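ATP phosphoribosyltransferase (Methanobacterium thermoautotrophicum, PDB 2VD3) catalyses the first step of histidine biosynthesis, condensing ATP with 5-phosphoribosyl 1-diphosphate to give phosphoribosyl-ATP and diphosphate, and binds the end product histidine in a separate pocket. Local coordinates at residues R114-T120 against D136-L142; A54-E59 against L75-S81; G209-A213 against I284-P289. Numbering follows the deposited sequence.

In the fold
No two contacts use the same strand or helix. Interaction 1 is chiefly backbone, five hydrogen bonds between parallel strands with aliphatic contacts on both faces, running from exposed R114 and D136 to buried I118, A119 and T120. Interaction 2 sets an arginine among carbonyl and carboxylate groups beside a proline and a leucine; D56 and P58 are buried and no touching residue is exposed. Interaction 3, mostly buried apart from P289, has one hydrogen bond amid small and aliphatic groups. Interactions 1 and 2 have nearest atoms about 6 Å apart, and both meet the second subunit, where R79 of one subunit bonds E141 O of the other. Interaction 3, across the chain's centre, meets the third subunit.

Interaction 1 of 3, residues R114-T120 against D136-L142; sequences RGAVIAT and DAEVVEL
R114-T120 and D136-L142 run in the same direction, with strands 117-120 and 138-141 at 29° and 4.6 Å between axes. The chain is extended from A116 onward, after a turn at R114-G115, and throughout D136-L142. V117 pairs with E138, I118 with V139, A119 with V140 and T120 with E141, at CA-CA spacings of 4.6 to 5.1 Å. Five amides bond across in the staggered parallel pattern: E138 N to A116 O, I118 N to E138 O and V140 N to I118 O (each 2.7 Å), T120 N to V140 O and L142 N to T120 O (each 2.9 Å). I118, T120, E138 and V140 spend both backbone groups here, whereas V117 and A119 turn theirs to the other neighbour, V117 to L157 and A119 to L157 and T159; V117 N also donates to D156 OD2. Ahead of the first bond the pairing frays: R114 O and D136 O, both acceptors, lie 2.6 Å apart without bonding, and R114 NH1 stays 4.4 Å from D136 OD2, unbridged. V117 CG1 and V140 CG2, both residues t, touch at 3.6 Å; on the other face T120 CG2 meets V139 CG1 at 3.6 Å. I118 CD1 also meets A137 CB at 3.8 Å. T120 OG1 is engaged by T159, T126 and F122 N, while E141 O accepts from R79 of the second subunit. This is a beta-alpha-beta crossover: helix 123-132 joins the strands and packs its L130 on I118 and V139, while strand 157-162 flanks 117-120 on the side away from 138-141.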
loop_
_atom_site.group_PDB
_atom_site.type_symbol
_atom_site.label_atom_id
_atom_site.label_comp_id
_atom_site.label_asym_id
_atom_site.label_seq_id
_atom_site.Cartn_x
_atom_site.Cartn_y
_atom_site.Cartn_z
ATOM N N ARG A 114 -13.208 -16.601 -40.137
ATOM C CA ARG A 114 -14.564 -16.450 -39.601
ATOM C C ARG A 114 -14.669 -16.585 -38.078
ATOM O O ARG A 114 -15.267 -15.734 -37.411
ATOM C CB ARG A 114 -15.509 -17.463 -40.267
ATOM C CG ARG A 114 -16.467 -16.881 -41.296
ATOM C CD ARG A 114 -15.772 -16.532 -42.598
ATOM N NE ARG A 114 -16.729 -16.163 -43.640
ATOM C CZ ARG A 114 -17.167 -14.925 -43.867
ATOM N NH1 ARG A 114 -16.743 -13.906 -43.123
ATOM N NH2 ARG A 114 -18.037 -14.704 -44.848
ATOM N N GLY A 115 -14.096 -17.649 -37.529
ATOM C CA GLY A 115 -14.318 -17.971 -36.121
ATOM C C GLY A 115 -13.362 -17.362 -35.114
ATOM O O GLY A 115 -13.445 -17.678 -33.926
ATOM N N ALA A 116 -12.465 -16.488 -35.568
ATOM C CA ALA A 116 -11.373 -16.004 -34.721
ATOM C C ALA A 116 -11.874 -15.246 -33.509
ATOM O O ALA A 116 -12.809 -14.452 -33.600
ATOM C CB ALA A 116 -10.397 -15.153 -35.512
ATOM N N VAL A 117 -11.248 -15.511 -32.369
ATOM C CA VAL A 117 -11.595 -14.824 -31.130
ATOM C C VAL A 117 -10.550 -13.756 -30.831
ATOM O O VAL A 117 -9.347 -14.020 -30.888
ATOM C CB VAL A 117 -11.754 -15.813 -29.948
ATOM C CG1 VAL A 117 -12.030 -15.072 -28.653
ATOM C CG2 VAL A 117 -12.880 -16.812 -30.242
ATOM N N ILE A 118 -11.027 -12.544 -30.550
ATOM C CA ILE A 118 -10.162 -11.436 -30.151
ATOM C C ILE A 118 -10.534 -10.965 -28.755
ATOM O O ILE A 118 -11.692 -10.617 -28.505
ATOM C CB ILE A 118 -10.256 -10.238 -31.123
ATOM C CG1 ILE A 118 -9.971 -10.685 -32.561
ATOM C CG2 ILE A 118 -9.287 -9.124 -30.693
ATOM C CD1 ILE A 118 -10.528 -9.737 -33.625
ATOM N N ALA A 119 -9.545 -10.955 -27.861
ATOM C CA ALA A 119 -9.718 -10.460 -26.503
ATOM C C ALA A 119 -9.303 -8.994 -26.435
ATOM O O ALA A 119 -8.299 -8.591 -27.030
ATOM C CB ALA A 119 -8.898 -11.288 -25.516
ATOM N N THR A 120 -10.075 -8.202 -25.700
ATOM C CA THR A 120 -9.884 -6.770 -25.695
ATOM C C THR A 120 -10.364 -6.150 -24.388
ATOM O O THR A 120 -11.120 -6.759 -23.635
ATOM C CB THR A 120 -10.617 -6.111 -26.888
ATOM O OG1 THR A 120 -10.227 -4.734 -27.003
ATOM C CG2 THR A 120 -12.131 -6.203 -26.722
ATOM N N ASP A 136 -15.365 -10.971 -39.894
ATOM C CA ASP A 136 -16.207 -11.698 -38.958
ATOM C C ASP A 136 -15.282 -12.366 -37.954
ATOM O O ASP A 136 -14.590 -13.328 -38.276
ATOM C CB ASP A 136 -17.075 -12.730 -39.686
ATOM C CG ASP A 136 -18.014 -13.494 -38.749
ATOM O OD1 ASP A 136 -17.860 -13.424 -37.510
ATOM O OD2 ASP A 136 -18.914 -14.195 -39.265
ATOM N N ALA A 137 -15.254 -11.817 -36.745
ATOM C CA ALA A 137 -14.490 -12.385 -35.648
ATOM C C ALA A 137 -15.230 -12.100 -34.351
ATOM O O ALA A 137 -15.979 -11.120 -34.260
ATOM C CB ALA A 137 -13.076 -11.811 -35.615
ATOM N N GLU A 138 -15.036 -12.965 -33.359
ATOM C CA GLU A 138 -15.678 -12.793 -32.063
ATOM C C GLU A 138 -14.809 -11.938 -31.152
ATOM O O GLU A 138 -13.574 -12.012 -31.193
ATOM C CB GLU A 138 -15.983 -14.141 -31.398
ATOM C CG GLU A 138 -16.529 -15.227 -32.334
ATOM C CD GLU A 138 -17.722 -14.771 -33.166
ATOM O OE1 GLU A 138 -18.694 -14.232 -32.588
ATOM O OE2 GLU A 138 -17.683 -14.966 -34.402
ATOM N N VAL A 139 -15.472 -11.137 -30.326
ATOM C CA VAL A 139 -14.803 -10.203 -29.437
ATOM C C VAL A 139 -15.122 -10.564 -27.996
ATOM O O VAL A 139 -16.288 -10.569 -27.594
ATOM C CB VAL A 139 -15.234 -8.745 -29.743
ATOM C CG1 VAL A 139 -14.766 -7.795 -28.669
ATOM C CG2 VAL A 139 -14.710 -8.316 -31.109
ATOM N N VAL A 140 -14.084 -10.874 -27.228
ATOM C CA VAL A 140 -14.244 -11.209 -25.818
ATOM C C VAL A 140 -13.652 -10.093 -24.956
ATOM O O VAL A 140 -12.465 -9.764 -25.061
ATOM C CB VAL A 140 -13.617 -12.595 -25.457
ATOM C CG1 VAL A 140 -13.765 -12.888 -23.965
ATOM C CG2 VAL A 140 -14.272 -13.706 -26.263
ATOM N N GLU A 141 -14.497 -9.507 -24.117
ATOM C CA GLU A 141 -14.070 -8.442 -23.234
ATOM C C GLU A 141 -13.432 -9.024 -21.978
ATOM O O GLU A 141 -14.003 -9.897 -21.326
ATOM C CB GLU A 141 -15.250 -7.537 -22.891
ATOM C CG GLU A 141 -15.041 -6.696 -21.659
ATOM C CD GLU A 141 -15.690 -5.342 -21.760
ATOM O OE1 GLU A 141 -15.045 -4.361 -21.344
ATOM O OE2 GLU A 141 -16.831 -5.254 -22.258
ATOM N N LEU A 142 -12.235 -8.547 -21.653
ATOM C CA LEU A 142 -11.564 -8.967 -20.440
ATOM C C LEU A 142 -11.349 -7.760 -19.550
ATOM O O LEU A 142 -11.388 -6.621 -20.014
ATOM C CB LEU A 142 -10.232 -9.673 -20.740
ATOM C CG LEU A 142 -10.227 -10.965 -21.568
ATOM C CD1 LEU A 142 -8.836 -11.588 -21.558
ATOM C CD2 LEU A 142 -11.261 -11.970 -21.091
#

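Interaction 2 of 3, residues A54-E59 against L75-S81; sequences AADIPE and LIVERGS
R79, P58 and L75 bury the most surface where the first turn of helix 57-63 meets the end of helix 73-79. P58 CA lies 5.3 Å from I76 CA, and A55 CA 5.6 Å from L75 CA. The proline ring wedges against the helix, its CG 3.7 Å from I76 CA and 4.0 Å from I76 CG1. L75 (m, t) sets CD1 3.7 Å from A54 CB, CD2 4.3 Å from A55 CB and CB 4.4 Å from P58 CG. R79 (m, m, t) reaches across: NE and NH1 donate to A55 O at 3.0 and 3.2 Å, NH1 salt-bridges D56 OD2 at 2.8 Å, and E59 CG lies over one guanidinium face, 3.3 Å from NH2. Beyond G80, which has positive phi, S81 OG donates to E59 OE2 at 2.5 Å. Both segments lie in the ATP phosphoribosyltransferase domain, of periplasmic-binding-protein fold. R79 NH2 also bonds E141 O of the second subunit, so R79 combines a salt bridge and carbonyl bonds at the subunit interface.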
loop_
_atom_site.group_PDB
_atom_site.type_symbol
_atom_site.label_atom_id
_atom_site.label_comp_id
_atom_site.label_asym_id
_atom_site.label_seq_id
_atom_site.Cartn_x
_atom_site.Cartn_y
_atom_site.Cartn_z
ATOM N N ALA A 54 -10.840 8.043 -15.080
ATOM C CA ALA A 54 -10.632 8.421 -16.477
ATOM C C ALA A 54 -11.677 7.894 -17.464
ATOM O O ALA A 54 -11.991 8.569 -18.439
ATOM C CB ALA A 54 -9.218 8.025 -16.930
ATOM N N ALA A 55 -12.203 6.698 -17.223
ATOM C CA ALA A 55 -13.174 6.107 -18.137
ATOM C C ALA A 55 -14.564 6.726 -17.982
ATOM O O ALA A 55 -15.415 6.568 -18.858
ATOM C CB ALA A 55 -13.228 4.592 -17.972
ATOM N N ASP A 56 -14.780 7.431 -16.875
ATOM C CA ASP A 56 -16.067 8.059 -16.580
ATOM C C ASP A 56 -16.120 9.508 -17.054
ATOM O O ASP A 56 -17.193 10.093 -17.182
ATOM C CB ASP A 56 -16.335 8.019 -15.069
ATOM C CG ASP A 56 -16.657 6.636 -14.561
ATOM O OD1 ASP A 56 -16.321 6.358 -13.399
ATOM O OD2 ASP A 56 -17.265 5.829 -15.295
ATOM N N ILE A 57 -14.956 10.096 -17.309
ATOM C CA ILE A 57 -14.891 11.495 -17.730
ATOM C C ILE A 57 -15.645 11.826 -19.046
ATOM O O ILE A 57 -16.315 12.852 -19.124
ATOM C CB ILE A 57 -13.436 12.012 -17.740
ATOM C CG1 ILE A 57 -12.863 11.954 -16.311
ATOM C CG2 ILE A 57 -13.376 13.416 -18.314
ATOM C CD1 ILE A 57 -11.456 12.520 -16.126
ATOM N N PRO A 58 -15.535 10.979 -20.085
ATOM C CA PRO A 58 -16.356 11.291 -21.256
ATOM C C PRO A 58 -17.848 11.508 -20.922
ATOM O O PRO A 58 -18.415 12.528 -21.307
ATOM C CB PRO A 58 -16.149 10.067 -22.151
ATOM C CG PRO A 58 -14.798 9.612 -21.809
ATOM C CD PRO A 58 -14.691 9.794 -20.321
ATOM N N GLU A 59 -18.454 10.578 -20.182
ATOM C CA GLU A 59 -19.856 10.693 -19.769
ATOM C C GLU A 59 -20.167 11.882 -18.844
ATOM O O GLU A 59 -21.155 12.583 -19.071
ATOM C CB GLU A 59 -20.357 9.381 -19.150
ATOM C CG GLU A 59 -20.577 8.270 -20.187
ATOM C CD GLU A 59 -21.604 8.636 -21.248
ATOM O OE1 GLU A 59 -22.801 8.363 -21.034
ATOM O OE2 GLU A 59 -21.223 9.183 -22.303
ATOM N N LEU A 75 -10.749 6.365 -24.537
ATOM C CA LEU A 75 -11.882 6.275 -23.620
ATOM C C LEU A 75 -13.071 7.061 -24.171
ATOM O O LEU A 75 -14.190 6.561 -24.176
ATOM C CB LEU A 75 -11.482 6.711 -22.192
ATOM C CG LEU A 75 -10.302 5.926 -21.565
ATOM C CD1 LEU A 75 -9.843 6.506 -20.233
ATOM C CD2 LEU A 75 -10.614 4.438 -21.405
ATOM N N ILE A 76 -12.806 8.263 -24.680
ATOM C CA ILE A 76 -13.819 9.084 -25.350
ATOM C C ILE A 76 -14.450 8.314 -26.511
ATOM O O ILE A 76 -15.669 8.279 -26.646
ATOM C CB ILE A 76 -13.233 10.432 -25.874
ATOM C CG1 ILE A 76 -12.572 11.223 -24.733
ATOM C CG2 ILE A 76 -14.312 11.256 -26.555
ATOM C CD1 ILE A 76 -11.822 12.461 -25.172
ATOM N N VAL A 77 -13.625 7.680 -27.335
ATOM C CA VAL A 77 -14.151 6.932 -28.469
ATOM C C VAL A 77 -14.913 5.684 -28.032
ATOM O O VAL A 77 -15.996 5.419 -28.561
ATOM C CB VAL A 77 -13.060 6.594 -29.506
ATOM C CG1 VAL A 77 -13.546 5.516 -30.468
ATOM C CG2 VAL A 77 -12.684 7.849 -30.281
ATOM N N GLU A 78 -14.362 4.943 -27.064
ATOM C CA GLU A 78 -14.984 3.703 -26.587
ATOM C C GLU A 78 -16.402 3.929 -26.063
ATOM O O GLU A 78 -17.327 3.188 -26.404
ATOM C CB GLU A 78 -14.118 3.028 -25.517
ATOM C CG GLU A 78 -14.673 1.698 -24.993
ATOM C CD GLU A 78 -14.617 0.560 -26.016
ATOM O OE1 GLU A 78 -13.872 0.671 -27.018
ATOM O OE2 GLU A 78 -15.318 -0.453 -25.808
ATOM N N ARG A 79 -16.562 4.960 -25.241
ATOM C CA ARG A 79 -17.873 5.345 -24.734
ATOM C C ARG A 79 -18.779 5.926 -25.797
ATOM O O ARG A 79 -19.999 5.924 -25.639
ATOM C CB ARG A 79 -17.719 6.385 -23.636
ATOM C CG ARG A 79 -17.152 5.844 -22.369
ATOM C CD ARG A 79 -18.236 5.229 -21.533
ATOM N NE ARG A 79 -17.851 5.318 -20.136
ATOM C CZ ARG A 79 -18.684 5.286 -19.107
ATOM N NH1 ARG A 79 -18.189 5.367 -17.875
ATOM N NH2 ARG A 79 -19.992 5.171 -19.300
ATOM N N GLY A 80 -18.188 6.454 -26.863
ATOM C CA GLY A 80 -18.958 7.149 -27.886
ATOM C C GLY A 80 -19.717 8.348 -27.339
ATOM O O GLY A 80 -20.740 8.733 -27.888
ATOM N N SER A 81 -19.189 8.944 -26.268
ATOM C CA SER A 81 -19.833 10.058 -25.567
ATOM C C SER A 81 -19.954 11.294 -26.445
ATOM O O SER A 81 -19.095 11.541 -27.299
ATOM C CB SER A 81 -19.030 10.412 -24.311
ATOM O OG SER A 81 -18.978 9.310 -23.410
#

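Interaction 3 of 3, residues G209-A213 against I284-P289; sequences GVIDA and IERIIP
The methyl of A213 lies over the backbone of the C-terminal segment, its CB 3.6 Å from I284 O, 3.5 Å from E285 O and 4.0 Å from I287 CG1. I287 (m, t) answers from the strand, bringing CD1 to 3.9 Å from A213 CA and 3.8 Å from D212 O. One hydrogen bond fastens the last turn of helix 197-212 to strand 286-288: I287 N donates to G209 O at 3.0 Å and 162°. Two CA-H...O contacts flank it, R286 CA to G209 O and G209 CA to I287 O, both 3.4 Å. A CB on G209 would sit about 3.0 Å from I288 CD1, so glycine allows this approach. Here the end of the GlnB-like C-terminal domain of long-form HisG folds back on helix 197-212. V210 CG2 packs on R286 CG at 3.7 Å. R286 NH2 salt-bridges E285 OE2 at 2.8 Å, and E261 and R217 of the third subunit pair with R286 and E285 respectively. Residues 286-288 also join an antiparallel strand of that subunit.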
loop_
_atom_site.group_PDB
_atom_site.type_symbol
_atom_site.label_atom_id
_atom_site.label_comp_id
_atom_site.label_asym_id
_atom_site.label_seq_id
_atom_site.Cartn_x
_atom_site.Cartn_y
_atom_site.Cartn_z
ATOM N N GLY A 209 -1.319 27.591 -24.245
ATOM C CA GLY A 209 -0.018 28.208 -23.982
ATOM C C GLY A 209 1.065 27.297 -23.412
ATOM O O GLY A 209 2.225 27.399 -23.803
ATOM N N VAL A 210 0.697 26.410 -22.492
ATOM C CA VAL A 210 1.644 25.448 -21.908
ATOM C C VAL A 210 2.074 24.400 -22.935
ATOM O O VAL A 210 3.221 23.948 -22.923
ATOM C CB VAL A 210 1.060 24.764 -20.642
ATOM C CG1 VAL A 210 1.910 23.584 -20.183
ATOM C CG2 VAL A 210 0.928 25.778 -19.520
ATOM N N ILE A 211 1.157 24.030 -23.826
ATOM C CA ILE A 211 1.433 23.030 -24.853
ATOM C C ILE A 211 2.391 23.557 -25.910
ATOM O O ILE A 211 3.233 22.813 -26.423
ATOM C CB ILE A 211 0.130 22.537 -25.525
ATOM C CG1 ILE A 211 -0.637 21.619 -24.571
ATOM C CG2 ILE A 211 0.431 21.787 -26.820
ATOM C CD1 ILE A 211 -2.068 21.505 -24.930
ATOM N N ASP A 212 2.263 24.838 -26.240
ATOM C CA ASP A 212 3.145 25.452 -27.222
ATOM C C ASP A 212 4.521 25.743 -26.639
ATOM O O ASP A 212 5.463 26.039 -27.380
ATOM C CB ASP A 212 2.522 26.733 -27.792
ATOM C CG ASP A 212 1.245 26.468 -28.581
ATOM O OD1 ASP A 212 1.107 25.365 -29.162
ATOM O OD2 ASP A 212 0.378 27.371 -28.617
ATOM N N ALA A 213 4.634 25.663 -25.315
ATOM C CA ALA A 213 5.924 25.855 -24.646
ATOM C C ALA A 213 6.759 24.572 -24.616
ATOM O O ALA A 213 7.947 24.615 -24.282
ATOM C CB ALA A 213 5.729 26.412 -23.229
ATOM N N ILE A 284 10.598 28.073 -19.993
ATOM C CA ILE A 284 9.466 28.896 -20.381
ATOM C C ILE A 284 8.183 28.147 -20.020
ATOM O O ILE A 284 7.986 27.011 -20.451
ATOM C CB ILE A 284 9.485 29.222 -21.907
ATOM C CG1 ILE A 284 10.770 29.981 -22.281
ATOM C CG2 ILE A 284 8.244 30.025 -22.303
ATOM C CD1 ILE A 284 10.977 30.184 -23.794
ATOM N N GLU A 285 7.307 28.777 -19.244
ATOM C CA GLU A 285 6.071 28.122 -18.825
ATOM C C GLU A 285 4.976 28.134 -19.906
ATOM O O GLU A 285 4.305 27.129 -20.141
ATOM C CB GLU A 285 5.568 28.743 -17.522
ATOM C CG GLU A 285 4.647 27.853 -16.722
ATOM C CD GLU A 285 4.190 28.512 -15.440
ATOM O OE1 GLU A 285 4.483 27.969 -14.355
ATOM O OE2 GLU A 285 3.547 29.578 -15.511
ATOM N N ARG A 286 4.798 29.274 -20.558
ATOM C CA ARG A 286 3.731 29.457 -21.550
ATOM C C ARG A 286 4.253 30.273 -22.712
ATOM O O ARG A 286 4.960 31.266 -22.510
ATOM C CB ARG A 286 2.557 30.214 -20.944
ATOM C CG ARG A 286 1.608 29.390 -20.133
ATOM C CD ARG A 286 0.714 30.264 -19.253
ATOM N NE ARG A 286 1.130 30.233 -17.856
ATOM C CZ ARG A 286 0.560 30.933 -16.878
ATOM N NH1 ARG A 286 -0.471 31.745 -17.118
ATOM N NH2 ARG A 286 1.020 30.821 -15.640
ATOM N N ILE A 287 3.900 29.858 -23.927
ATOM C CA ILE A 287 4.132 30.678 -25.112
ATOM C C ILE A 287 2.801 30.983 -25.793
ATOM O O ILE A 287 1.965 30.094 -25.962
ATOM C CB ILE A 287 5.115 29.999 -26.109
ATOM C CG1 ILE A 287 6.439 29.696 -25.414
ATOM C CG2 ILE A 287 5.332 30.880 -27.354
ATOM C CD1 ILE A 287 7.466 29.025 -26.297
ATOM N N ILE A 288 2.601 32.248 -26.157
ATOM C CA ILE A 288 1.439 32.663 -26.943
ATOM C C ILE A 288 1.954 33.429 -28.162
ATOM O O ILE A 288 2.368 34.585 -28.038
ATOM C CB ILE A 288 0.460 33.560 -26.139
ATOM C CG1 ILE A 288 0.369 33.126 -24.660
ATOM C CG2 ILE A 288 -0.927 33.645 -26.854
ATOM C CD1 ILE A 288 -0.646 32.033 -24.370
ATOM N N PRO A 289 1.935 32.785 -29.347
ATOM C CA PRO A 289 2.661 33.325 -30.497
ATOM C C PRO A 289 2.099 34.660 -30.974
ATOM O O PRO A 289 0.882 34.877 -30.980
ATOM C CB PRO A 289 2.487 32.235 -31.572
ATOM C CG PRO A 289 2.089 30.988 -30.803
ATOM C CD PRO A 289 1.246 31.524 -29.685
ATOM O OXT PRO A 289 2.865 35.556 -31.346
#